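Local structure of prolyl endopeptidase (2BKL) at residues 335-340 and 486-491; 455-460 and 492-497; 504-509 and 591-596. The protein probably hydrolyses oligopeptides on the carboxyl side of proline, and much less readily of alanine, as a serine peptidase of the S9A family. One frame throughout, in Å; residues are numbered along the deposited sequence.

In the fold
Contacts 1 and 2, their centres about 9 Å apart, share the chain run 486-497: its loop meets a propeller hairpin in contact 1, and its helix 491-495 meets the loop 455-460 in contact 2. The centre of contact 3 lies about 15 Å from that of contact 2, at the next helix, 503-518, and the two touch through A496 O and N504 ND2. All three are largely buried, with D339, Y489 and N457 partly exposed. Chemistry changes with place. Contact 1 joins two domains through a hydroxyl-carboxylate bond and a water, contact 2 lays backbone against an imidazole behind the ligand pocket, and contact 3 is purely aromatic packing inside the hydrolase domain.

Contact 1 (335-340 and 486-491); sequences EYLKDA and GGEYGK
Y489 and D339 make the direct polar tie of this contact: the Y489 OH donates to D339 OD1 at 2.6 Å. The acceptor oxygen sits at the ring edge, in its plane, and offers its anti lone pair, while the carboxylate plane stands 78° from the ring. D339 occupies the tight turn between the propeller strands 331-338 and 341-348; Y489 belongs to the type I turn G487-G490 that leads into helix 491-495.

A second polar link runs through water 1. It donates to E488 O (2.6 Å), accepts from A340 N (2.9 Å) and reaches L337 O weakly, so one molecule joins the hairpin end to the turn. Further polar links are S321 OG to E488 O and Q419 NE2 to D339 O.

The apolar part is small. L337 CD2 rests against E488 CA at 3.7 Å and near its CB, and A340 CB approaches E488 CG. A bend at chi2 (90°) carries the E488 carboxylate away, where OE2 takes bonds from N482 ND2 and M460 N.

A phenylalanine in place of Y489 would probably leave D339 OD1 without its mate across the interface. Between these two segments the direct tie is one short side-chain bond and the bridge one water, a mainly polar seam that may be consistent with a junction between domains able to move.

Contact 2 (455-460 and 492-497); sequences GFNVNM and AWHDAG. With ZAH (N-[(benzyloxy)carbonyl]-L-alanyl-L-proline), chain C.
H494, on helix 491-495, lays one face of its imidazole under the N457 backbone N and CB, with F456 CA near its tip; F456 and N457 are the central residues of the type I' turn G455-V458. A chi1 of 176° puts CG opposite the helix backbone N and turns the ring toward that turn. Followed outward, H494 CB meets the end of the N457 side chain. CG and ND1 lie beneath N457 CB, which makes a CH-pi contact 4.1 Å from the ring centroid and only 10° off the normal. CD2 has N457 N at 3.5 Å, the amide nitrogen standing over the face but displaced to the rim. NE2, at the tip, comes within 3.9 Å of F456 CA and is hydrogen-bonded to E577 OE1. The other oxygen of E577 takes the F456 amide N-H, so one carboxylate grips both sides of the contact.

The F456 side chain leaves in the other direction. Its ring offers a face to the proline ring of the bound Z-Ala-Pro, whose C6 lies 3.4 Å from F456 CZ, and W249 and Y578 pack against it edge-to-face.

H494 thus touches the F456 main chain while the F456 ring meets the ligand, consistent with a second-shell place; with their common partner E577 it is likely to help hold the aromatic wall of the proline pocket.

Contact 3 (504-509 and 591-596); sequences NVFDDF and HAYSPY
F506 reaches Y593 from a first torsion of -47°, with CG anti to the carbonyl carbon, which sends the ring off helix 503-518. Y593 answers with chi1 71°, placing its ring between the backbone N and carbonyl carbon, and chi2 of 76° turns a flat face of the phenol to the incoming ring. The result is a T-shaped (edge-to-face) pair inside the alpha/beta-hydrolase domain, joining helix 503-518 to the chain around Y593, by helix 584-593. F506 supplies the edge and Y593 the face, with centroids 5.1 Å apart and planes at 71°.

One corner of the F506 ring does most of the touching. CE2 stands 3.4 Å above the Y593 plane, displaced from the middle toward the rim that carries CB; CZ follows it in over the CD1-CE1 side, 3.9 Å from Y593 CD1. No hydrogen bond crosses between the segments, and the two backbones stay well apart, the CA atoms of F506 and Y593 being 9.3 Å from each other. The two side chains bridge that distance.

Neighbouring elements complete the packing. F506 also rests on L538 and A541 of helix 534-545, the helix that follows the probable nucleophile elbow at S533, and P595, just beyond Y593, touches L537 of the same helix. Y593 packs on K502 as well. The pair thus belongs to the layer of helices packed around the elbow helix. At its tightest point, F506 CE2 lies 3.5 Å from Y593 CG.

Contact 1 (335-340 and 486-491)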
loop_
_atom_site.group_PDB
_atom_site.type_symbol
_atom_site.label_atom_id
_atom_site.label_comp_id
_atom_site.label_asym_id
_atom_site.label_seq_id
_atom_site.Cartn_x
_atom_site.Cartn_y
_atom_site.Cartn_z
ATOM N N GLU A 335 14.782 7.372 -9.677
ATOM C CA GLU A 335 13.450 7.947 -9.520
ATOM C C GLU A 335 13.489 8.929 -8.359
ATOM O O GLU A 335 13.676 8.542 -7.210
ATOM C CB GLU A 335 12.417 6.865 -9.230
ATOM C CG GLU A 335 10.986 7.379 -9.125
ATOM C CD GLU A 335 10.030 6.373 -8.509
ATOM O OE1 GLU A 335 10.417 5.257 -8.115
ATOM O OE2 GLU A 335 8.860 6.756 -8.361
ATOM N N TYR A 336 13.300 10.197 -8.685
ATOM C CA TYR A 336 13.275 11.329 -7.740
ATOM C C TYR A 336 11.837 11.838 -7.567
ATOM O O TYR A 336 10.994 11.659 -8.433
ATOM C CB TYR A 336 14.144 12.470 -8.212
ATOM C CG TYR A 336 15.627 12.208 -8.081
ATOM C CD1 TYR A 336 16.302 12.455 -6.891
ATOM C CD2 TYR A 336 16.352 11.691 -9.135
ATOM C CE1 TYR A 336 17.670 12.229 -6.781
ATOM C CE2 TYR A 336 17.666 11.439 -9.032
ATOM C CZ TYR A 336 18.347 11.720 -7.854
ATOM O OH TYR A 336 19.703 11.462 -7.733
ATOM N N LEU A 337 11.594 12.472 -6.419
ATOM C CA LEU A 337 10.379 13.212 -6.160
ATOM C C LEU A 337 10.739 14.648 -5.872
ATOM O O LEU A 337 11.536 14.915 -4.967
ATOM C CB LEU A 337 9.656 12.614 -4.962
ATOM C CG LEU A 337 8.140 12.615 -4.959
ATOM C CD1 LEU A 337 7.589 11.725 -6.066
ATOM C CD2 LEU A 337 7.616 12.158 -3.594
ATOM N N LYS A 338 10.175 15.580 -6.624
ATOM C CA LYS A 338 10.354 17.026 -6.437
ATOM C C LYS A 338 8.979 17.572 -6.099
ATOM O O LYS A 338 8.072 17.519 -6.935
ATOM C CB LYS A 338 10.895 17.699 -7.715
ATOM C CG LYS A 338 12.239 17.145 -8.199
ATOM C CD LYS A 338 12.693 17.732 -9.557
ATOM C CE LYS A 338 12.810 19.261 -9.532
ATOM N NZ LYS A 338 13.328 19.768 -10.864
ATOM N N ASP A 339 8.830 18.080 -4.878
ATOM C CA ASP A 339 7.521 18.511 -4.370
ATOM C C ASP A 339 6.410 17.515 -4.734
ATOM O O ASP A 339 5.381 17.876 -5.279
ATOM C CB ASP A 339 7.184 19.918 -4.872
ATOM C CG ASP A 339 8.076 20.968 -4.278
ATOM O OD1 ASP A 339 8.268 20.969 -3.047
ATOM O OD2 ASP A 339 8.613 21.857 -4.977
ATOM N N ALA A 340 6.654 16.255 -4.415
ATOM C CA ALA A 340 5.665 15.178 -4.561
ATOM C C ALA A 340 5.319 14.755 -5.989
ATOM O O ALA A 340 4.360 13.992 -6.167
ATOM C CB ALA A 340 4.395 15.509 -3.807
ATOM N N GLY A 486 4.674 10.427 5.589
ATOM C CA GLY A 486 5.017 9.966 4.271
ATOM C C GLY A 486 6.476 10.178 3.960
ATOM O O GLY A 486 7.257 10.647 4.778
ATOM N N GLY A 487 6.859 9.822 2.743
ATOM C CA GLY A 487 8.239 9.948 2.307
ATOM C C GLY A 487 8.514 11.090 1.354
ATOM O O GLY A 487 9.581 11.131 0.777
ATOM N N GLU A 488 7.593 12.035 1.209
ATOM C CA GLU A 488 7.651 12.931 0.062
ATOM C C GLU A 488 8.906 13.774 0.092
ATOM O O GLU A 488 9.489 14.043 -0.984
ATOM C CB GLU A 488 6.390 13.775 -0.044
ATOM C CG GLU A 488 5.132 12.981 -0.433
ATOM C CD GLU A 488 4.304 12.400 0.719
ATOM O OE1 GLU A 488 4.848 12.249 1.847
ATOM O OE2 GLU A 488 3.071 12.121 0.499
ATOM N N TYR A 489 9.304 14.229 1.271
ATOM C CA TYR A 489 10.523 15.023 1.438
ATOM C C TYR A 489 11.634 14.257 2.156
ATOM O O TYR A 489 12.528 14.854 2.759
ATOM C CB TYR A 489 10.219 16.341 2.117
ATOM C CG TYR A 489 9.384 17.272 1.300
ATOM C CD1 TYR A 489 9.858 17.826 0.146
ATOM C CD2 TYR A 489 8.141 17.654 1.722
ATOM C CE1 TYR A 489 9.088 18.715 -0.608
ATOM C CE2 TYR A 489 7.358 18.537 0.989
ATOM C CZ TYR A 489 7.842 19.093 -0.167
ATOM O OH TYR A 489 7.096 19.997 -0.889
ATOM N N GLY A 490 11.594 12.936 2.040
ATOM C CA GLY A 490 12.659 12.071 2.506
ATOM C C GLY A 490 12.536 11.726 3.973
ATOM O O GLY A 490 11.444 11.788 4.555
ATOM N N LYS A 491 13.659 11.335 4.572
ATOM C CA LYS A 491 13.659 10.760 5.904
ATOM C C LYS A 491 13.103 11.702 6.960
ATOM O O LYS A 491 12.416 11.274 7.878
ATOM C CB LYS A 491 15.062 10.277 6.289
ATOM C CG LYS A 491 15.198 9.760 7.694
ATOM C CD LYS A 491 16.662 9.446 7.997
ATOM C CE LYS A 491 16.947 9.257 9.473
ATOM N NZ LYS A 491 16.195 8.143 10.038
HETATM O O HOH W 1 9.181 15.684 -3.006
#

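Contact 2 (455-460 and 492-497)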
loop_
_atom_site.group_PDB
_atom_site.type_symbol
_atom_site.label_atom_id
_atom_site.label_comp_id
_atom_site.label_asym_id
_atom_site.label_seq_id
_atom_site.Cartn_x
_atom_site.Cartn_y
_atom_site.Cartn_z
ATOM N N GLY A 455 2.232 8.204 6.868
ATOM C CA GLY A 455 2.945 7.165 7.569
ATOM C C GLY A 455 3.688 6.237 6.662
ATOM O O GLY A 455 3.476 6.170 5.446
ATOM N N PHE A 456 4.610 5.505 7.277
ATOM C CA PHE A 456 5.288 4.379 6.675
ATOM C C PHE A 456 6.101 4.722 5.424
ATOM O O PHE A 456 6.346 3.863 4.589
ATOM C CB PHE A 456 4.287 3.239 6.407
ATOM C CG PHE A 456 3.655 2.726 7.654
ATOM C CD1 PHE A 456 2.513 3.304 8.189
ATOM C CD2 PHE A 456 4.284 1.680 8.383
ATOM C CE1 PHE A 456 1.994 2.853 9.402
ATOM C CE2 PHE A 456 3.753 1.218 9.568
ATOM C CZ PHE A 456 2.608 1.791 10.084
ATOM N N ASN A 457 6.529 5.984 5.293
ATOM C CA ASN A 457 7.323 6.416 4.147
ATOM C C ASN A 457 6.563 6.316 2.828
ATOM O O ASN A 457 7.159 6.349 1.752
ATOM C CB ASN A 457 8.641 5.636 4.105
ATOM C CG ASN A 457 9.773 6.412 3.518
ATOM O OD1 ASN A 457 9.967 7.603 3.805
ATOM N ND2 ASN A 457 10.554 5.741 2.668
ATOM N N VAL A 458 5.237 6.232 2.893
ATOM C CA VAL A 458 4.383 6.112 1.724
ATOM C C VAL A 458 4.098 7.483 1.152
ATOM O O VAL A 458 3.770 8.413 1.887
ATOM C CB VAL A 458 3.062 5.400 2.101
ATOM C CG1 VAL A 458 2.044 5.423 0.960
ATOM C CG2 VAL A 458 3.354 3.970 2.478
ATOM N N ASN A 459 4.240 7.622 -0.150
ATOM C CA ASN A 459 3.982 8.888 -0.815
ATOM C C ASN A 459 2.626 8.922 -1.472
ATOM O O ASN A 459 2.179 7.926 -2.058
ATOM C CB ASN A 459 5.041 9.156 -1.862
ATOM C CG ASN A 459 6.405 9.100 -1.277
ATOM O OD1 ASN A 459 6.647 9.703 -0.258
ATOM N ND2 ASN A 459 7.282 8.309 -1.874
ATOM N N MET A 460 1.935 10.050 -1.347
ATOM C CA MET A 460 0.683 10.261 -2.068
ATOM C C MET A 460 1.010 10.850 -3.414
ATOM O O MET A 460 1.519 11.936 -3.506
ATOM C CB MET A 460 -0.293 11.174 -1.289
ATOM C CG MET A 460 -0.545 10.765 0.137
ATOM S SD MET A 460 -1.458 9.230 0.287
ATOM C CE MET A 460 -0.543 8.349 0.405
ATOM N N ALA A 492 13.432 12.981 6.833
ATOM C CA ALA A 492 12.974 13.963 7.779
ATOM C C ALA A 492 11.444 14.079 7.785
ATOM O O ALA A 492 10.855 14.376 8.804
ATOM C CB ALA A 492 13.584 15.298 7.431
ATOM N N TRP A 493 10.820 13.873 6.637
ATOM C CA TRP A 493 9.353 13.958 6.484
ATOM C C TRP A 493 8.703 12.760 7.180
ATOM O O TRP A 493 7.733 12.905 7.924
ATOM C CB TRP A 493 8.993 13.985 5.020
ATOM C CG TRP A 493 7.658 14.587 4.697
ATOM C CD1 TRP A 493 6.592 13.963 4.152
ATOM C CD2 TRP A 493 7.306 15.960 4.815
ATOM N NE1 TRP A 493 5.560 14.843 3.963
ATOM C CE2 TRP A 493 5.987 16.088 4.372
ATOM C CE3 TRP A 493 7.977 17.104 5.284
ATOM C CZ2 TRP A 493 5.336 17.296 4.331
ATOM C CZ3 TRP A 493 7.321 18.306 5.255
ATOM C CH2 TRP A 493 6.010 18.385 4.786
ATOM N N HIS A 494 9.271 11.584 6.967
ATOM C CA HIS A 494 8.790 10.361 7.557
ATOM C C HIS A 494 8.951 10.444 9.090
ATOM O O HIS A 494 8.009 10.203 9.846
ATOM C CB HIS A 494 9.565 9.151 6.971
ATOM C CG HIS A 494 9.208 7.840 7.573
ATOM N ND1 HIS A 494 10.133 6.833 7.725
ATOM C CD2 HIS A 494 8.047 7.370 8.087
ATOM C CE1 HIS A 494 9.554 5.795 8.306
ATOM N NE2 HIS A 494 8.282 6.091 8.534
ATOM N N ASP A 495 10.158 10.772 9.520
ATOM C CA ASP A 495 10.465 10.791 10.957
ATOM C C ASP A 495 9.647 11.805 11.733
ATOM O O ASP A 495 9.309 11.565 12.900
ATOM C CB ASP A 495 11.955 11.022 11.212
ATOM C CG ASP A 495 12.804 9.799 10.935
ATOM O OD1 ASP A 495 12.261 8.682 10.713
ATOM O OD2 ASP A 495 14.056 9.921 10.895
ATOM N N ALA A 496 9.295 12.923 11.103
ATOM C CA ALA A 496 8.482 13.927 11.775
ATOM C C ALA A 496 7.002 13.550 11.858
ATOM O O ALA A 496 6.191 14.358 12.333
ATOM C CB ALA A 496 8.643 15.273 11.109
ATOM N N GLY A 497 6.625 12.350 11.426
ATOM C CA GLY A 497 5.255 11.897 11.526
ATOM C C GLY A 497 5.139 10.480 12.021
ATOM O O GLY A 497 4.237 9.776 11.620
HETATM C C1 ZAH C . -2.284 -0.192 6.588
HETATM O O2 ZAH C . -1.808 1.132 6.670
HETATM C C3 ZAH C . -1.449 -1.188 7.428
HETATM C C4 ZAH C . -1.510 -0.864 8.923
HETATM C C5 ZAH C . -0.325 0.047 9.218
HETATM C C6 ZAH C . 0.708 -0.223 8.157
HETATM N N7 ZAH C . 0.012 -1.088 7.213
HETATM C C8 ZAH C . 0.622 -1.657 6.176
HETATM O O9 ZAH C . -0.083 -2.481 5.421
HETATM C C10 ZAH C . 2.158 -1.620 6.013
HETATM C C11 ZAH C . 2.418 -0.294 5.298
HETATM N N14 ZAH C . 2.641 -2.696 5.185
HETATM C C15 ZAH C . 2.708 -3.927 5.634
HETATM O O16 ZAH C . 2.426 -4.219 6.877
HETATM O O17 ZAH C . 3.141 -4.953 4.731
HETATM C C18 ZAH C . 3.030 -6.298 5.262
HETATM C C19 ZAH C . 3.221 -7.361 4.176
HETATM C C20 ZAH C . 4.469 -7.484 3.551
HETATM C C21 ZAH C . 4.654 -8.440 2.552
HETATM C C22 ZAH C . 3.599 -9.285 2.197
HETATM C C23 ZAH C . 2.359 -9.183 2.835
HETATM C C24 ZAH C . 2.171 -8.217 3.823
#

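Contact 3 (504-509 and 591-596)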
loop_
_atom_site.group_PDB
_atom_site.type_symbol
_atom_site.label_atom_id
_atom_site.label_comp_id
_atom_site.label_asym_id
_atom_site.label_seq_id
_atom_site.Cartn_x
_atom_site.Cartn_y
_atom_site.Cartn_z
ATOM N N ASN A 504 1.885 15.149 14.703
ATOM C CA ASN A 504 2.120 16.077 13.590
ATOM C C ASN A 504 1.331 15.707 12.330
ATOM O O ASN A 504 0.912 16.572 11.574
ATOM C CB ASN A 504 3.582 16.111 13.212
ATOM C CG ASN A 504 4.482 16.797 14.241
ATOM O OD1 ASN A 504 4.049 17.611 15.055
ATOM N ND2 ASN A 504 5.770 16.482 14.180
ATOM N N VAL A 505 1.120 14.416 12.086
ATOM C CA VAL A 505 0.392 13.963 10.923
ATOM C C VAL A 505 -1.040 14.463 11.024
ATOM O O VAL A 505 -1.614 14.978 10.057
ATOM C CB VAL A 505 0.359 12.432 10.861
ATOM C CG1 VAL A 505 -0.403 11.948 9.676
ATOM C CG2 VAL A 505 1.769 11.890 10.837
ATOM N N PHE A 506 -1.635 14.287 12.194
ATOM C CA PHE A 506 -2.987 14.709 12.436
ATOM C C PHE A 506 -3.114 16.215 12.360
ATOM O O PHE A 506 -4.048 16.729 11.728
ATOM C CB PHE A 506 -3.513 14.152 13.770
ATOM C CG PHE A 506 -3.248 12.661 13.979
ATOM C CD1 PHE A 506 -3.290 11.777 12.929
ATOM C CD2 PHE A 506 -2.942 12.173 15.242
ATOM C CE1 PHE A 506 -3.066 10.433 13.129
ATOM C CE2 PHE A 506 -2.700 10.801 15.441
ATOM C CZ PHE A 506 -2.777 9.953 14.393
ATOM N N ASP A 507 -2.134 16.919 12.917
ATOM C CA ASP A 507 -2.118 18.384 12.799
ATOM C C ASP A 507 -2.019 18.855 11.342
ATOM O O ASP A 507 -2.713 19.782 10.936
ATOM C CB ASP A 507 -1.017 18.984 13.629
ATOM C CG ASP A 507 -1.219 18.821 15.105
ATOM O OD1 ASP A 507 -2.361 18.592 15.574
ATOM O OD2 ASP A 507 -0.244 18.930 15.845
ATOM N N ASP A 508 -1.198 18.195 10.537
ATOM C CA ASP A 508 -1.134 18.493 9.113
ATOM C C ASP A 508 -2.479 18.283 8.446
ATOM O O ASP A 508 -2.855 19.045 7.578
ATOM C CB ASP A 508 -0.086 17.631 8.407
ATOM C CG ASP A 508 1.334 17.945 8.797
ATOM O OD1 ASP A 508 1.619 18.948 9.504
ATOM O OD2 ASP A 508 2.240 17.151 8.439
ATOM N N PHE A 509 -3.233 17.259 8.845
ATOM C CA PHE A 509 -4.524 16.981 8.211
ATOM C C PHE A 509 -5.585 17.973 8.645
ATOM O O PHE A 509 -6.355 18.442 7.801
ATOM C CB PHE A 509 -4.952 15.554 8.558
ATOM C CG PHE A 509 -5.954 14.934 7.605
ATOM C CD1 PHE A 509 -5.705 14.807 6.257
ATOM C CD2 PHE A 509 -7.149 14.452 8.078
ATOM C CE1 PHE A 509 -6.602 14.176 5.410
ATOM C CE2 PHE A 509 -8.053 13.821 7.226
ATOM C CZ PHE A 509 -7.767 13.693 5.887
ATOM N N HIS A 591 -1.821 6.580 23.865
ATOM C CA HIS A 591 -3.058 6.803 24.579
ATOM C C HIS A 591 -3.568 8.197 24.306
ATOM O O HIS A 591 -4.769 8.389 24.234
ATOM C CB HIS A 591 -2.868 6.545 26.077
ATOM C CG HIS A 591 -4.149 6.479 26.854
ATOM N ND1 HIS A 591 -4.226 6.870 28.173
ATOM C CD2 HIS A 591 -5.381 6.028 26.520
ATOM C CE1 HIS A 591 -5.461 6.698 28.608
ATOM N NE2 HIS A 591 -6.180 6.164 27.637
ATOM N N ALA A 592 -2.670 9.162 24.058
ATOM C CA ALA A 592 -3.086 10.530 23.834
ATOM C C ALA A 592 -3.872 10.706 22.542
ATOM O O ALA A 592 -4.699 11.600 22.457
ATOM C CB ALA A 592 -1.898 11.433 23.856
ATOM N N TYR A 593 -3.601 9.879 21.538
ATOM C CA TYR A 593 -4.345 9.981 20.270
ATOM C C TYR A 593 -5.270 8.825 19.874
ATOM O O TYR A 593 -6.065 9.001 18.969
ATOM C CB TYR A 593 -3.425 10.334 19.094
ATOM C CG TYR A 593 -2.444 9.255 18.611
ATOM C CD1 TYR A 593 -2.885 8.183 17.841
ATOM C CD2 TYR A 593 -1.079 9.355 18.850
ATOM C CE1 TYR A 593 -1.999 7.246 17.341
ATOM C CE2 TYR A 593 -0.194 8.430 18.373
ATOM C CZ TYR A 593 -0.644 7.372 17.608
ATOM O OH TYR A 593 0.254 6.459 17.093
ATOM N N SER A 594 -5.145 7.673 20.533
ATOM C CA SER A 594 -5.893 6.419 20.249
ATOM C C SER A 594 -7.374 6.745 20.045
ATOM O O SER A 594 -8.045 7.150 20.999
ATOM C CB SER A 594 -5.720 5.477 21.420
ATOM O OG SER A 594 -6.470 4.279 21.230
ATOM N N PRO A 595 -7.882 6.737 18.825
ATOM C CA PRO A 595 -9.238 7.255 18.598
ATOM C C PRO A 595 -10.319 6.593 19.449
ATOM O O PRO A 595 -11.250 7.255 19.898
ATOM C CB PRO A 595 -9.445 7.016 17.090
ATOM C CG PRO A 595 -8.064 7.172 16.562
ATOM C CD PRO A 595 -7.169 6.485 17.553
ATOM N N TYR A 596 -10.215 5.287 19.648
ATOM C CA TYR A 596 -11.197 4.535 20.421
ATOM C C TYR A 596 -11.334 5.066 21.838
ATOM O O TYR A 596 -12.405 4.961 22.418
ATOM C CB TYR A 596 -10.807 3.071 20.443
ATOM C CG TYR A 596 -11.625 2.204 21.365
ATOM C CD1 TYR A 596 -12.975 2.003 21.159
ATOM C CD2 TYR A 596 -11.035 1.581 22.440
ATOM C CE1 TYR A 596 -13.723 1.194 21.994
ATOM C CE2 TYR A 596 -11.786 0.771 23.303
ATOM C CZ TYR A 596 -13.113 0.580 23.051
ATOM O OH TYR A 596 -13.763 -0.281 23.909
#